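PDB 3LJN: hypothetical protein from Leishmania major, which is of unknown function but folds as an ankyrin repeat protein, and so probably acts by binding other proteins. Local coordinates for residues S251-M256 / V289-V294; A255-T260 / K302-Q307; A56-C61 / G76-L81. One frame throughout, in Å; residues are numbered along the deposited sequence.

Contact 1. Residues S251-M256 / V289-V294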
loop_
_atom_site.group_PDB
_atom_site.type_symbol
_atom_site.label_atom_id
_atom_site.label_comp_id
_atom_site.label_asym_id
_atom_site.label_seq_id
_atom_site.Cartn_x
_atom_site.Cartn_y
_atom_site.Cartn_z
ATOM N N SER A 251 15.985 -10.246 -12.637
ATOM C CA SER A 251 16.090 -9.427 -13.824
ATOM C C SER A 251 16.643 -10.220 -14.983
ATOM O O SER A 251 16.159 -10.138 -16.097
ATOM C CB SER A 251 17.003 -8.262 -13.569
ATOM O OG SER A 251 17.028 -7.430 -14.704
ATOM N N VAL A 252 17.690 -10.977 -14.701
ATOM C CA VAL A 252 18.266 -11.906 -15.664
ATOM C C VAL A 252 17.175 -12.850 -16.140
ATOM O O VAL A 252 16.895 -12.909 -17.344
ATOM C CB VAL A 252 19.449 -12.705 -15.046
ATOM C CG1 VAL A 252 19.852 -13.844 -15.947
ATOM C CG2 VAL A 252 20.640 -11.779 -14.812
ATOM N N ARG A 253 16.542 -13.540 -15.182
ATOM C CA ARG A 253 15.480 -14.510 -15.456
ATOM C C ARG A 253 14.258 -13.950 -16.177
ATOM O O ARG A 253 13.576 -14.676 -16.892
ATOM C CB ARG A 253 14.992 -15.132 -14.160
ATOM C CG ARG A 253 15.954 -16.118 -13.545
ATOM C CD ARG A 253 15.192 -17.271 -12.977
ATOM N NE ARG A 253 14.653 -17.010 -11.649
ATOM C CZ ARG A 253 13.493 -17.486 -11.185
ATOM N NH1 ARG A 253 12.683 -18.229 -11.946
ATOM N NH2 ARG A 253 13.132 -17.197 -9.936
ATOM N N ALA A 254 13.965 -12.673 -15.974
ATOM C CA ALA A 254 12.857 -12.031 -16.668
ATOM C C ALA A 254 13.246 -11.549 -18.062
ATOM O O ALA A 254 12.415 -10.943 -18.741
ATOM C CB ALA A 254 12.343 -10.853 -15.845
ATOM N N ALA A 255 14.478 -11.845 -18.496
ATOM C CA ALA A 255 15.098 -11.204 -19.665
ATOM C C ALA A 255 15.318 -9.742 -19.269
ATOM O O ALA A 255 16.094 -9.481 -18.355
ATOM C CB ALA A 255 14.241 -11.343 -20.900
HETATM N N MSE A 256 14.633 -8.788 -19.875
HETATM C CA MSE A 256 14.652 -7.423 -19.323
HETATM C C MSE A 256 16.074 -6.896 -19.330
HETATM O O MSE A 256 16.778 -6.987 -18.327
HETATM C CB MSE A 256 14.071 -7.352 -17.884
HETATM C CG MSE A 256 12.536 -7.611 -17.766
HETATM SE SE MSE A 256 11.683 -6.945 -16.059
HETATM C CE MSE A 256 13.312 -6.803 -14.967
ATOM N N VAL A 289 16.064 -20.592 -15.106
ATOM C CA VAL A 289 14.637 -20.899 -15.091
ATOM C C VAL A 289 13.882 -19.634 -15.490
ATOM O O VAL A 289 13.343 -18.924 -14.646
ATOM C CB VAL A 289 14.173 -21.375 -13.681
ATOM C CG1 VAL A 289 12.681 -21.735 -13.678
ATOM C CG2 VAL A 289 15.014 -22.540 -13.212
ATOM N N TRP A 290 13.834 -19.372 -16.790
ATOM C CA TRP A 290 13.158 -18.183 -17.318
ATOM C C TRP A 290 11.732 -18.059 -16.821
ATOM O O TRP A 290 11.054 -19.057 -16.687
ATOM C CB TRP A 290 13.096 -18.245 -18.833
ATOM C CG TRP A 290 14.380 -18.459 -19.482
ATOM C CD1 TRP A 290 14.798 -19.595 -20.089
ATOM C CD2 TRP A 290 15.434 -17.512 -19.614
ATOM N NE1 TRP A 290 16.061 -19.420 -20.600
ATOM C CE2 TRP A 290 16.476 -18.144 -20.322
ATOM C CE3 TRP A 290 15.604 -16.187 -19.206
ATOM C CZ2 TRP A 290 17.677 -17.499 -20.627
ATOM C CZ3 TRP A 290 16.805 -15.541 -19.506
ATOM C CH2 TRP A 290 17.819 -16.197 -20.211
ATOM N N LEU A 291 11.268 -16.833 -16.589
ATOM C CA LEU A 291 9.885 -16.612 -16.129
ATOM C C LEU A 291 8.880 -16.779 -17.274
ATOM O O LEU A 291 9.247 -16.745 -18.438
ATOM C CB LEU A 291 9.732 -15.246 -15.454
ATOM C CG LEU A 291 10.715 -14.928 -14.323
ATOM C CD1 LEU A 291 10.472 -13.538 -13.836
ATOM C CD2 LEU A 291 10.616 -15.893 -13.185
ATOM N N ASP A 292 7.611 -16.955 -16.933
ATOM C CA ASP A 292 6.609 -17.485 -17.868
ATOM C C ASP A 292 6.234 -16.568 -19.030
ATOM O O ASP A 292 6.017 -17.040 -20.146
ATOM C CB ASP A 292 5.348 -17.883 -17.099
ATOM C CG ASP A 292 5.649 -18.861 -15.975
ATOM O OD1 ASP A 292 6.871 -19.158 -15.774
ATOM O OD2 ASP A 292 4.677 -19.320 -15.302
ATOM N N PHE A 293 6.139 -15.271 -18.750
ATOM C CA PHE A 293 5.985 -14.227 -19.769
ATOM C C PHE A 293 7.209 -14.082 -20.699
ATOM O O PHE A 293 7.183 -13.233 -21.584
ATOM C CB PHE A 293 5.737 -12.879 -19.081
ATOM C CG PHE A 293 6.846 -12.474 -18.138
ATOM C CD1 PHE A 293 8.009 -11.866 -18.616
ATOM C CD2 PHE A 293 6.749 -12.738 -16.776
ATOM C CE1 PHE A 293 9.037 -11.514 -17.765
ATOM C CE2 PHE A 293 7.779 -12.385 -15.920
ATOM C CZ PHE A 293 8.925 -11.769 -16.419
ATOM N N VAL A 294 8.283 -14.849 -20.460
ATOM C CA VAL A 294 9.471 -14.903 -21.334
ATOM C C VAL A 294 9.311 -16.058 -22.313
ATOM O O VAL A 294 9.022 -17.164 -21.876
ATOM C CB VAL A 294 10.762 -15.207 -20.541
ATOM C CG1 VAL A 294 11.962 -14.973 -21.394
ATOM C CG2 VAL A 294 10.841 -14.389 -19.293
#

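Contact 2. Residues A255-T260 / K302-Q307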
loop_
_atom_site.group_PDB
_atom_site.type_symbol
_atom_site.label_atom_id
_atom_site.label_comp_id
_atom_site.label_asym_id
_atom_site.label_seq_id
_atom_site.Cartn_x
_atom_site.Cartn_y
_atom_site.Cartn_z
ATOM N N ALA A 255 14.478 -11.845 -18.496
ATOM C CA ALA A 255 15.098 -11.204 -19.665
ATOM C C ALA A 255 15.318 -9.742 -19.269
ATOM O O ALA A 255 16.094 -9.481 -18.355
ATOM C CB ALA A 255 14.241 -11.343 -20.900
HETATM N N MSE A 256 14.633 -8.788 -19.875
HETATM C CA MSE A 256 14.652 -7.423 -19.323
HETATM C C MSE A 256 16.074 -6.896 -19.330
HETATM O O MSE A 256 16.778 -6.987 -18.327
HETATM C CB MSE A 256 14.071 -7.352 -17.884
HETATM C CG MSE A 256 12.536 -7.611 -17.766
HETATM SE SE MSE A 256 11.683 -6.945 -16.059
HETATM C CE MSE A 256 13.312 -6.803 -14.967
ATOM N N VAL A 257 16.467 -6.327 -20.468
ATOM C CA VAL A 257 17.866 -6.029 -20.757
ATOM C C VAL A 257 18.329 -4.739 -20.085
ATOM O O VAL A 257 19.355 -4.735 -19.397
ATOM C CB VAL A 257 18.112 -5.928 -22.275
ATOM C CG1 VAL A 257 19.593 -5.819 -22.553
ATOM C CG2 VAL A 257 17.553 -7.136 -22.993
ATOM N N LEU A 258 17.572 -3.656 -20.275
ATOM C CA LEU A 258 17.912 -2.352 -19.668
ATOM C C LEU A 258 18.027 -2.381 -18.135
ATOM O O LEU A 258 18.993 -1.860 -17.588
ATOM C CB LEU A 258 16.925 -1.259 -20.099
ATOM C CG LEU A 258 16.862 -0.880 -21.601
ATOM C CD1 LEU A 258 16.499 0.621 -21.806
ATOM C CD2 LEU A 258 18.163 -1.222 -22.370
ATOM N N LEU A 259 17.060 -2.991 -17.448
ATOM C CA LEU A 259 17.141 -3.160 -16.003
ATOM C C LEU A 259 18.401 -3.921 -15.609
ATOM O O LEU A 259 19.089 -3.542 -14.662
ATOM C CB LEU A 259 15.924 -3.897 -15.463
ATOM C CG LEU A 259 15.852 -3.905 -13.924
ATOM C CD1 LEU A 259 15.108 -2.657 -13.377
ATOM C CD2 LEU A 259 15.227 -5.174 -13.372
ATOM N N THR A 260 18.709 -4.986 -16.341
ATOM C CA THR A 260 19.892 -5.793 -16.046
ATOM C C THR A 260 21.217 -5.028 -16.186
ATOM O O THR A 260 22.128 -5.230 -15.376
ATOM C CB THR A 260 19.979 -7.021 -16.939
ATOM O OG1 THR A 260 18.749 -7.748 -16.888
ATOM C CG2 THR A 260 21.122 -7.920 -16.485
ATOM N N LYS A 302 17.167 -13.191 -24.428
ATOM C CA LYS A 302 17.673 -14.332 -23.683
ATOM C C LYS A 302 19.165 -14.399 -23.898
ATOM O O LYS A 302 19.927 -14.533 -22.946
ATOM C CB LYS A 302 16.993 -15.642 -24.102
ATOM C CG LYS A 302 15.623 -15.851 -23.464
ATOM C CD LYS A 302 14.736 -16.821 -24.247
ATOM C CE LYS A 302 14.930 -18.261 -23.804
ATOM N NZ LYS A 302 13.641 -19.021 -23.843
ATOM N N GLN A 303 19.580 -14.287 -25.155
ATOM C CA GLN A 303 20.999 -14.242 -25.493
ATOM C C GLN A 303 21.672 -13.094 -24.738
ATOM O O GLN A 303 22.571 -13.315 -23.920
ATOM C CB GLN A 303 21.186 -14.084 -27.004
ATOM C CG GLN A 303 21.285 -15.417 -27.775
ATOM C CD GLN A 303 22.738 -15.975 -27.833
ATOM O OE1 GLN A 303 23.179 -16.517 -28.877
ATOM N NE2 GLN A 303 23.490 -15.821 -26.714
ATOM N N GLU A 304 21.174 -11.885 -24.981
ATOM C CA GLU A 304 21.748 -10.639 -24.471
ATOM C C GLU A 304 22.027 -10.618 -22.969
ATOM O O GLU A 304 23.169 -10.438 -22.576
ATOM C CB GLU A 304 20.838 -9.462 -24.841
ATOM C CG GLU A 304 21.529 -8.094 -24.793
ATOM C CD GLU A 304 20.660 -6.940 -25.364
ATOM O OE1 GLU A 304 19.442 -7.164 -25.616
ATOM O OE2 GLU A 304 21.201 -5.804 -25.548
ATOM N N VAL A 305 21.005 -10.800 -22.133
ATOM C CA VAL A 305 21.193 -10.743 -20.664
ATOM C C VAL A 305 22.308 -11.666 -20.136
ATOM O O VAL A 305 22.972 -11.343 -19.147
ATOM C CB VAL A 305 19.907 -11.071 -19.881
ATOM C CG1 VAL A 305 18.836 -10.034 -20.129
ATOM C CG2 VAL A 305 19.403 -12.415 -20.246
ATOM N N LEU A 306 22.512 -12.805 -20.796
ATOM C CA LEU A 306 23.511 -13.779 -20.384
ATOM C C LEU A 306 24.867 -13.428 -20.920
ATOM O O LEU A 306 25.886 -13.810 -20.354
ATOM C CB LEU A 306 23.146 -15.154 -20.910
ATOM C CG LEU A 306 21.870 -15.816 -20.408
ATOM C CD1 LEU A 306 21.621 -17.049 -21.277
ATOM C CD2 LEU A 306 22.012 -16.177 -18.949
ATOM N N GLN A 307 24.885 -12.738 -22.046
ATOM C CA GLN A 307 26.130 -12.189 -22.552
ATOM C C GLN A 307 26.623 -11.043 -21.606
ATOM O O GLN A 307 27.804 -10.956 -21.286
ATOM C CB GLN A 307 25.944 -11.743 -24.009
ATOM C CG GLN A 307 27.248 -11.647 -24.779
ATOM C CD GLN A 307 27.099 -11.712 -26.316
ATOM O OE1 GLN A 307 26.174 -12.348 -26.849
ATOM N NE2 GLN A 307 28.047 -11.073 -27.031
#

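Contact 3. Residues A56-C61 / G76-L81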
loop_
_atom_site.group_PDB
_atom_site.type_symbol
_atom_site.label_atom_id
_atom_site.label_comp_id
_atom_site.label_asym_id
_atom_site.label_seq_id
_atom_site.Cartn_x
_atom_site.Cartn_y
_atom_site.Cartn_z
ATOM N N ALA A 56 -21.007 7.739 17.459
ATOM C CA ALA A 56 -21.512 8.873 16.712
ATOM C C ALA A 56 -20.678 9.121 15.484
ATOM O O ALA A 56 -21.214 9.386 14.426
ATOM C CB ALA A 56 -21.507 10.110 17.591
ATOM N N LEU A 57 -19.366 9.040 15.621
ATOM C CA LEU A 57 -18.497 9.377 14.511
ATOM C C LEU A 57 -18.629 8.371 13.357
ATOM O O LEU A 57 -18.704 8.757 12.194
ATOM C CB LEU A 57 -17.048 9.465 14.982
ATOM C CG LEU A 57 -16.091 10.078 13.969
ATOM C CD1 LEU A 57 -16.735 11.319 13.331
ATOM C CD2 LEU A 57 -14.764 10.421 14.616
ATOM N N HIS A 58 -18.657 7.082 13.674
ATOM C CA HIS A 58 -18.923 6.076 12.665
ATOM C C HIS A 58 -20.137 6.501 11.838
ATOM O O HIS A 58 -20.101 6.468 10.610
ATOM C CB HIS A 58 -19.226 4.718 13.306
ATOM C CG HIS A 58 -18.031 3.999 13.851
ATOM N ND1 HIS A 58 -17.765 3.922 15.199
ATOM C CD2 HIS A 58 -17.076 3.262 13.239
ATOM C CE1 HIS A 58 -16.674 3.202 15.392
ATOM N NE2 HIS A 58 -16.235 2.787 14.218
ATOM N N LEU A 59 -21.200 6.902 12.538
ATOM C CA LEU A 59 -22.489 7.252 11.911
ATOM C C LEU A 59 -22.443 8.544 11.104
ATOM O O LEU A 59 -23.072 8.651 10.054
ATOM C CB LEU A 59 -23.596 7.345 12.969
ATOM C CG LEU A 59 -24.357 6.044 13.270
ATOM C CD1 LEU A 59 -24.742 5.935 14.738
ATOM C CD2 LEU A 59 -25.599 5.936 12.381
ATOM N N ALA A 60 -21.712 9.527 11.607
ATOM C CA ALA A 60 -21.488 10.752 10.872
ATOM C C ALA A 60 -20.795 10.426 9.551
ATOM O O ALA A 60 -21.207 10.904 8.495
ATOM C CB ALA A 60 -20.640 11.697 11.685
ATOM N N CYS A 61 -19.767 9.586 9.600
ATOM C CA CYS A 61 -19.016 9.243 8.401
ATOM C C CYS A 61 -19.804 8.421 7.396
ATOM O O CYS A 61 -19.599 8.537 6.199
ATOM C CB CYS A 61 -17.757 8.497 8.780
ATOM S SG CYS A 61 -16.711 9.480 9.844
ATOM N N GLY A 76 -12.893 13.378 20.301
ATOM C CA GLY A 76 -12.696 11.994 20.721
ATOM C C GLY A 76 -12.151 11.043 19.672
ATOM O O GLY A 76 -12.711 10.911 18.575
ATOM N N GLU A 77 -11.053 10.379 20.032
ATOM C CA GLU A 77 -10.514 9.262 19.265
ATOM C C GLU A 77 -11.403 8.025 19.494
ATOM O O GLU A 77 -11.554 7.558 20.646
ATOM C CB GLU A 77 -9.081 8.982 19.733
ATOM C CG GLU A 77 -8.264 8.017 18.889
ATOM C CD GLU A 77 -6.751 8.124 19.184
ATOM O OE1 GLU A 77 -6.300 7.698 20.283
ATOM O OE2 GLU A 77 -6.007 8.641 18.316
ATOM N N VAL A 78 -12.002 7.511 18.412
ATOM C CA VAL A 78 -12.807 6.287 18.466
ATOM C C VAL A 78 -11.906 5.069 18.610
ATOM O O VAL A 78 -11.076 4.832 17.752
ATOM C CB VAL A 78 -13.654 6.125 17.189
ATOM C CG1 VAL A 78 -14.053 4.667 16.976
ATOM C CG2 VAL A 78 -14.893 7.030 17.236
ATOM N N HIS A 79 -12.082 4.306 19.691
ATOM C CA HIS A 79 -11.305 3.073 19.952
ATOM C C HIS A 79 -12.123 1.797 19.824
ATOM O O HIS A 79 -11.865 0.816 20.507
ATOM C CB HIS A 79 -10.714 3.110 21.369
ATOM C CG HIS A 79 -9.578 4.067 21.517
ATOM N ND1 HIS A 79 -8.371 3.886 20.871
ATOM C CD2 HIS A 79 -9.467 5.215 22.228
ATOM C CE1 HIS A 79 -7.566 4.891 21.177
ATOM N NE2 HIS A 79 -8.206 5.710 21.999
ATOM N N SER A 80 -13.122 1.808 18.965
ATOM C CA SER A 80 -13.921 0.624 18.746
ATOM C C SER A 80 -14.121 0.462 17.266
ATOM O O SER A 80 -13.937 1.399 16.497
ATOM C CB SER A 80 -15.268 0.737 19.455
ATOM O OG SER A 80 -16.050 1.776 18.898
ATOM N N LEU A 81 -14.513 -0.742 16.883
ATOM C CA LEU A 81 -14.670 -1.108 15.493
ATOM C C LEU A 81 -16.129 -1.457 15.266
ATOM O O LEU A 81 -16.777 -2.011 16.147
ATOM C CB LEU A 81 -13.772 -2.305 15.183
ATOM C CG LEU A 81 -12.275 -2.005 15.287
ATOM C CD1 LEU A 81 -11.514 -3.188 15.857
ATOM C CD2 LEU A 81 -11.712 -1.573 13.939
#

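Contact 1. Residues S251-M256 / V289-V294
In Arg253, CG lies anti to the carbonyl carbon (chi1 -73°) and the chain bends at chi2 and chi3; across the contact the side chain meets Val289. The site is the C-terminal end of helix 247-253 in an ankyrin repeat array, covered by the long loop before helix 300-317. Arg253 NH1 donates to Val289 O at 2.9 Å, almost straight (177°). The acceptor lies in the guanidinium plane, and the donor lies in the carbonyl plane. Leu291 CD2 sits over one face of the guanidinium, 3.4 Å from Arg253 NH1.

The backbone of Arg253 is held as well. Leu291 N donates to Arg253 O at 3.2 Å, from above the carbonyl plane. The Trp290 ring turns its edge to the helix end, with CE3 at 3.4 Å from Arg253 O. CZ3 on the same edge meets Val252 O. The loop thus meets carbonyls of the last helical turn, before Ala255 leaves the helix with positive phi. Beyond this point the loop makes a type I turn from Leu291 to Val294. The Phe293 ring in that turn presents its edge to Ala254: CZ is 3.6 Å from Ala254 CB, and CE1 is 3.6 Å from Ala254 O.

Contact 2. Residues A255-T260 / K302-Q307
The flat carboxylate of Glu304 has one face laid over Val257. The contact is helix-on-helix packing in the ankyrin repeat array. Val257 CG1 stands above the carboxylate carbon, with Glu304 CD at 3.2 Å. Val257 CG2 is on the same side of the plane, 3.2 Å from Glu304 OE1. The two side chains cross at about a right angle. In Glu304, CG is anti to the backbone N (chi1 -160°) and the chain is extended beyond it, a shape that carries the carboxylate across to the neighbouring helix.

The contact joins the start of helix 257-266 to the first turns of helix 300-317, the last helix of the modelled chain. The register advances in the same sense on both: the nearest CA pairs are Ala255 with Lys302 and Val257 with Val305. No hydrogen bond crosses between the segments, so the contact rests on packing.

Val305 is buried, as are Ala255 and Thr260. Its CG1 is anti to the carbonyl carbon and meets the turn between helices 247-253 and 257-266, with Ala255 O 3.3 Å away. The same methyl lies 4.3 Å from Val257 CG2 and 4.0 Å from Thr260 OG1. Helix 300-317 also meets the preceding loop: Leu306 packs on Trp290, and Lys302 makes a cation-pi contact with the same indole.

Thr260 ties the helix start together. Met256, a selenomethionine, is the N-cap residue of helix 257-266. Its carbonyl receives two donors from one residue: a weak bond from Thr260 N and a shorter one from the hydroxyl. The hydroxyl is also hydrogen-bonded to Ser251 OG, which links it to helix 247-253. Thr260 OG1 donates to Met256 O at 2.6 Å, tilted 20° from the carbonyl plane.

Contact 3. Residues A56-C61 / G76-L81
This contact belongs to the ankyrin repeat fold, at the start of helix 56-63. Residues 55-58 read Thr-Ala-Leu-His, a variant of the Thr-Pro-Leu-His signature that opens the first helix of an ankyrin repeat. As in that motif, the histidine side chain turns back on the helix start: His58 ND1 is hydrogen-bonded to Thr55 N. The loop 76-81, which follows helix 66-75, packs Val78 and Ser80 against this helix.

Val78 carries the loop side. Its CB points toward the helix, and the two methyls divide between neighbouring residues. CG1 is anti to the backbone N (chi1 158°) and lies 3.4 Å from His58 CE1, obliquely to the ring. Val78 CG2 packs on Leu57 CB at 4.0 Å. Pro87 of helix 87-93 touches Leu57, His58 and Val78, so the next helix packs onto the same cluster.

The imidazole edge meets the loop backbone. The far nitrogen, NE2, has a weak hydrogen bond to Gln85 O, further along the loop. His58 therefore bridges its own helix start and the segment leading to the next helix. Ser80 has its polar tie to the helix approach, with OG hydrogen-bonded to Gly53 O. The Ser80 carbonyl lies at the edge of the imidazole, in its plane, with Ser80 O 3.5 Å from His58 CE1.

Overall arrangement
From the N terminus, contact 3 comes first. It closes a short loop around helix 66-75, bringing the chain after that helix back to helix 56-63. It lies on the opposite side of the chain's centre from the other two, with nearest atoms about 37 Å from contact 1. Contacts 1 and 2 start from the same stretch and share Ala255 and Met256. The chain returns first through 289-294 and then through 302-307, so the two loops cross rather than nest. Their centres are about 9 Å apart. Together they tie helices 247-253 and 257-266 to the long loop and helix 300-317 at the C-terminal end of the array.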